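Local coordinates for plasmin and fibronectin-binding protein A (Streptococcus pneumoniae, PDB 4MR0) that acts as a surface adhesin and invasin of the pneumococcus, binding human fibronectin, plasmin, plasminogen and serum albumin, at residues K177-N185 with Y216-N224. Numbering follows the deposited sequence.
Sequences KATILNGIN and YSGGTIDMN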
ATOM      1  N   LYS A 177      -2.823 -25.932   5.354  1.00 22.95           N
ATOM      2  CA  LYS A 177      -2.592 -26.521   4.044  1.00 24.36           C
ATOM      3  C   LYS A 177      -3.795 -26.411   3.117  1.00 23.83           C
ATOM      4  O   LYS A 177      -3.922 -27.168   2.149  1.00 23.80           O
ATOM      5  CB  LYS A 177      -2.154 -27.984   4.187  1.00 27.01           C
ATOM      6  CG  LYS A 177      -0.849 -28.132   4.965  1.00 31.75           C
ATOM      7  CD  LYS A 177      -0.009 -29.299   4.454  1.00 37.82           C
ATOM      8  CE  LYS A 177      -0.589 -30.646   4.858  1.00 39.47           C
ATOM      9  NZ  LYS A 177      -0.409 -30.905   6.315  1.00 42.60           N
ATOM     10  N   ALA A 178      -4.684 -25.468   3.422  1.00 21.46           N
ATOM     11  CA  ALA A 178      -5.852 -25.227   2.585  1.00 19.90           C
ATOM     12  C   ALA A 178      -5.479 -24.076   1.655  1.00 21.19           C
ATOM     13  O   ALA A 178      -4.988 -23.032   2.108  1.00 19.73           O
ATOM     14  CB  ALA A 178      -7.056 -24.845   3.439  1.00 19.40           C
ATOM     15  N   THR A 179      -5.682 -24.281   0.358  1.00 20.77           N
ATOM     16  CA  THR A 179      -5.378 -23.263  -0.642  1.00 20.36           C
ATOM     17  C   THR A 179      -6.597 -22.972  -1.515  1.00 21.37           C
ATOM     18  O   THR A 179      -7.228 -23.886  -2.048  1.00 20.68           O
ATOM     19  CB  THR A 179      -4.224 -23.711  -1.584  1.00 21.23           C
ATOM     20  OG1 THR A 179      -3.006 -23.821  -0.840  1.00 22.32           O
ATOM     21  CG2 THR A 179      -4.034 -22.704  -2.708  1.00 21.78           C
ATOM     22  N   ILE A 180      -6.932 -21.696  -1.656  1.00 19.96           N
ATOM     23  CA  ILE A 180      -8.045 -21.321  -2.506  1.00 20.64           C
ATOM     24  C   ILE A 180      -7.417 -20.965  -3.847  1.00 21.10           C
ATOM     25  O   ILE A 180      -6.589 -20.056  -3.932  1.00 21.31           O
ATOM     26  CB  ILE A 180      -8.820 -20.139  -1.889  1.00 22.56           C
ATOM     27  CG1 ILE A 180      -9.543 -20.636  -0.631  1.00 23.92           C
ATOM     28  CG2 ILE A 180      -9.817 -19.570  -2.891  1.00 21.79           C
ATOM     29  CD1 ILE A 180     -10.368 -19.601   0.066  1.00 30.35           C
ATOM     30  N   LEU A 181      -7.779 -21.708  -4.891  1.00 19.88           N
ATOM     31  CA  LEU A 181      -7.210 -21.481  -6.218  1.00 19.16           C
ATOM     32  C   LEU A 181      -8.092 -20.641  -7.131  1.00 18.97           C
ATOM     33  O   LEU A 181      -9.221 -21.018  -7.450  1.00 17.43           O
ATOM     34  CB  LEU A 181      -6.912 -22.828  -6.890  1.00 19.53           C
ATOM     35  CG  LEU A 181      -6.322 -22.794  -8.303  1.00 20.53           C
ATOM     36  CD1 LEU A 181      -4.983 -22.063  -8.303  1.00 19.16           C
ATOM     37  CD2 LEU A 181      -6.159 -24.228  -8.814  1.00 20.50           C
ATOM     38  N   ASN A 182      -7.569 -19.503  -7.570  1.00 18.85           N
ATOM     39  CA  ASN A 182      -8.334 -18.631  -8.450  1.00 17.31           C
ATOM     40  C   ASN A 182      -8.449 -19.163  -9.877  1.00 18.03           C
ATOM     41  O   ASN A 182      -7.471 -19.174 -10.633  1.00 17.92           O
ATOM     42  CB  ASN A 182      -7.724 -17.234  -8.480  1.00 17.32           C
ATOM     43  CG  ASN A 182      -8.467 -16.310  -9.418  1.00 17.94           C
ATOM     44  OD1 ASN A 182      -9.646 -16.531  -9.706  1.00 17.05           O
ATOM     45  ND2 ASN A 182      -7.792 -15.262  -9.888  1.00 16.26           N
ATOM     46  N   GLY A 183      -9.654 -19.594 -10.240  1.00 16.84           N
ATOM     47  CA  GLY A 183      -9.896 -20.112 -11.575  1.00 18.69           C
ATOM     48  C   GLY A 183     -10.839 -19.220 -12.364  1.00 19.59           C
ATOM     49  O   GLY A 183     -11.419 -19.643 -13.364  1.00 18.84           O
ATOM     50  N   ILE A 184     -10.996 -17.978 -11.910  1.00 20.46           N
ATOM     51  CA  ILE A 184     -11.879 -17.024 -12.571  1.00 19.56           C
ATOM     52  C   ILE A 184     -11.179 -16.478 -13.816  1.00 20.66           C
ATOM     53  O   ILE A 184     -10.294 -15.624 -13.727  1.00 20.52           O
ATOM     54  CB  ILE A 184     -12.234 -15.870 -11.612  1.00 20.87           C
ATOM     55  CG1 ILE A 184     -12.704 -16.448 -10.272  1.00 20.67           C
ATOM     56  CG2 ILE A 184     -13.345 -15.013 -12.202  1.00 19.42           C
ATOM     57  CD1 ILE A 184     -12.791 -15.426  -9.149  1.00 21.15           C
ATOM     58  N   ASN A 185     -11.582 -16.988 -14.978  1.00 18.44           N
ATOM     59  CA  ASN A 185     -10.991 -16.592 -16.251  1.00 19.42           C
ATOM     60  C   ASN A 185     -12.108 -16.167 -17.199  1.00 20.99           C
ATOM     61  O   ASN A 185     -12.479 -16.900 -18.119  1.00 20.69           O
ATOM     62  CB  ASN A 185     -10.198 -17.779 -16.818  1.00 18.50           C
ATOM     63  CG  ASN A 185      -9.570 -17.484 -18.164  1.00 19.94           C
ATOM     64  OD1 ASN A 185      -8.882 -16.475 -18.339  1.00 18.51           O
ATOM     65  ND2 ASN A 185      -9.797 -18.374 -19.127  1.00 19.35           N
ATOM     66  N   TYR A 216     -11.703 -13.644   8.049  1.00 13.61           N
ATOM     67  CA  TYR A 216     -11.094 -14.645   7.185  1.00 15.03           C
ATOM     68  C   TYR A 216      -9.703 -14.927   7.754  1.00 14.98           C
ATOM     69  O   TYR A 216      -8.897 -14.012   7.895  1.00 13.80           O
ATOM     70  CB  TYR A 216     -10.991 -14.091   5.763  1.00 14.66           C
ATOM     71  CG  TYR A 216     -10.534 -15.086   4.723  1.00 14.88           C
ATOM     72  CD1 TYR A 216      -9.195 -15.469   4.635  1.00 15.29           C
ATOM     73  CD2 TYR A 216     -11.440 -15.641   3.817  1.00 13.32           C
ATOM     74  CE1 TYR A 216      -8.767 -16.378   3.667  1.00 15.83           C
ATOM     75  CE2 TYR A 216     -11.022 -16.552   2.849  1.00 15.78           C
ATOM     76  CZ  TYR A 216      -9.688 -16.914   2.780  1.00 15.72           C
ATOM     77  OH  TYR A 216      -9.270 -17.819   1.831  1.00 15.87           O
ATOM     78  N   SER A 217      -9.414 -16.187   8.077  1.00 15.88           N
ATOM     79  CA  SER A 217      -8.118 -16.508   8.661  1.00 17.01           C
ATOM     80  C   SER A 217      -7.522 -17.822   8.172  1.00 17.01           C
ATOM     81  O   SER A 217      -8.233 -18.812   8.012  1.00 17.69           O
ATOM     82  CB  SER A 217      -8.240 -16.590  10.188  1.00 17.88           C
ATOM     83  OG  SER A 217      -9.155 -15.633  10.692  1.00 28.11           O
ATOM     84  N   GLY A 218      -6.212 -17.817   7.958  1.00 17.30           N
ATOM     85  CA  GLY A 218      -5.513 -19.025   7.551  1.00 18.37           C
ATOM     86  C   GLY A 218      -5.436 -19.392   6.085  1.00 19.19           C
ATOM     87  O   GLY A 218      -6.120 -18.818   5.230  1.00 18.15           O
ATOM     88  N   GLY A 219      -4.571 -20.361   5.801  1.00 18.63           N
ATOM     89  CA  GLY A 219      -4.406 -20.848   4.448  1.00 17.84           C
ATOM     90  C   GLY A 219      -3.678 -19.955   3.461  1.00 18.68           C
ATOM     91  O   GLY A 219      -2.967 -19.006   3.813  1.00 16.05           O
ATOM     92  N   THR A 220      -3.884 -20.277   2.193  1.00 17.81           N
ATOM     93  CA  THR A 220      -3.270 -19.561   1.096  1.00 17.72           C
ATOM     94  C   THR A 220      -4.340 -19.234   0.074  1.00 18.15           C
ATOM     95  O   THR A 220      -5.340 -19.955  -0.042  1.00 18.11           O
ATOM     96  CB  THR A 220      -2.206 -20.449   0.399  1.00 19.14           C
ATOM     97  OG1 THR A 220      -1.156 -20.764   1.324  1.00 21.58           O
ATOM     98  CG2 THR A 220      -1.626 -19.750  -0.824  1.00 18.86           C
ATOM     99  N   ILE A 221      -4.149 -18.130  -0.637  1.00 14.98           N
ATOM    100  CA  ILE A 221      -5.052 -17.755  -1.714  1.00 16.01           C
ATOM    101  C   ILE A 221      -4.113 -17.594  -2.896  1.00 16.50           C
ATOM    102  O   ILE A 221      -3.296 -16.682  -2.915  1.00 17.23           O
ATOM    103  CB  ILE A 221      -5.781 -16.415  -1.466  1.00 14.29           C
ATOM    104  CG1 ILE A 221      -6.727 -16.545  -0.273  1.00 14.93           C
ATOM    105  CG2 ILE A 221      -6.573 -16.021  -2.711  1.00 14.24           C
ATOM    106  CD1 ILE A 221      -7.488 -15.247   0.065  1.00 17.29           C
ATOM    107  N   ASP A 222      -4.192 -18.520  -3.847  1.00 17.02           N
ATOM    108  CA  ASP A 222      -3.351 -18.475  -5.035  1.00 17.37           C
ATOM    109  C   ASP A 222      -4.109 -17.639  -6.056  1.00 17.96           C
ATOM    110  O   ASP A 222      -5.053 -18.108  -6.682  1.00 18.96           O
ATOM    111  CB  ASP A 222      -3.145 -19.891  -5.581  1.00 18.93           C
ATOM    112  CG  ASP A 222      -2.103 -19.954  -6.684  1.00 20.51           C
ATOM    113  OD1 ASP A 222      -1.876 -18.926  -7.348  1.00 20.90           O
ATOM    114  OD2 ASP A 222      -1.520 -21.041  -6.896  1.00 25.66           O
ATOM    115  N   MET A 223      -3.700 -16.397  -6.230  1.00 16.22           N
ATOM    116  CA  MET A 223      -4.388 -15.541  -7.171  1.00 18.03           C
ATOM    117  C   MET A 223      -4.119 -15.991  -8.612  1.00 18.85           C
ATOM    118  O   MET A 223      -4.666 -15.434  -9.567  1.00 16.80           O
ATOM    119  CB  MET A 223      -3.984 -14.096  -6.909  1.00 16.01           C
ATOM    120  CG  MET A 223      -4.403 -13.634  -5.510  1.00 16.96           C
ATOM    121  SD  MET A 223      -3.911 -11.930  -5.044  1.00 10.33           S
ATOM    122  CE  MET A 223      -2.125 -12.331  -4.483  1.00 18.53           C
ATOM    123  N   ASN A 224      -3.260 -17.008  -8.732  1.00 20.37           N
ATOM    124  CA  ASN A 224      -2.946 -17.678  -9.997  1.00 20.39           C
ATOM    125  C   ASN A 224      -2.546 -16.782 -11.169  1.00 20.98           C
ATOM    126  O   ASN A 224      -2.922 -17.047 -12.315  1.00 21.63           O
ATOM    127  CB  ASN A 224      -4.181 -18.513 -10.362  1.00 20.57           C
ATOM    128  CG  ASN A 224      -3.860 -19.745 -11.196  1.00 22.72           C
ATOM    129  OD1 ASN A 224      -2.714 -20.192 -11.270  1.00 21.09           O
ATOM    130  ND2 ASN A 224      -4.895 -20.317 -11.813  1.00 19.33           N
TER
HETATM  131  O   HOH W   1      -2.047 -23.317   2.074  1.00 30.07           O
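Ile180 pairs with Ile221, and Thr179 with Thr220, where strands 178-182 and 220-222 run parallel in successive coils of a right-handed beta-helix of the pectate lyase type. Four backbone bonds join them: Thr220 N gives to Ala178 O, Ile180 N to Thr220 O at 2.9 Å, Asp222 N to Ile180 O at 2.8 Å, and Asn182 N to Asp222 O. Ala178 O has a second donor, a water that also accepts from both threonine hydroxyls, Thr179 OG1 and Thr220 OG1. The two threonine side chains run alongside each other, each with OG1 next to its own backbone N (chi1 -66° in Thr179), and the water joins their hydroxyls.

At the C-terminal ends of the strands, asparagine side chains carry the pairing on. Asn182 ND2 donates to Met223 O at 3.1 Å, coming from above the carbonyl plane, and also bonds Ser191 OG; Met223 O has a further partner in Ser243 OG. The other end of the same amide, Asn182 OD1, accepts from Ile184 N at 3.0 Å in an Asx turn. In return Asn224 ND2 reaches Asn182 O at 3.1 Å, with that oxygen near its amide plane, while Asn224 OD1 takes Asn236 ND2. Beside this polar end, Leu181 CD1 lies 3.9 Å from both Asp222 OD2 and Asn224 CG.

On the opposite face Ile180 and Ile221 point into the coil. Ile180 CD1 approaches Tyr216 CZ to 3.9 Å at the ring edge, though its exact place is doubtful, being modelled too near the hydroxyl; Phe194 and Phe246 stack edge-to-face with Tyr216. Strand 156-160 bonds the far edge of 178-182 through Thr179 and Leu181, and strand 260-265 follows 220-222, placing this pair between neighbouring coils of the solenoid.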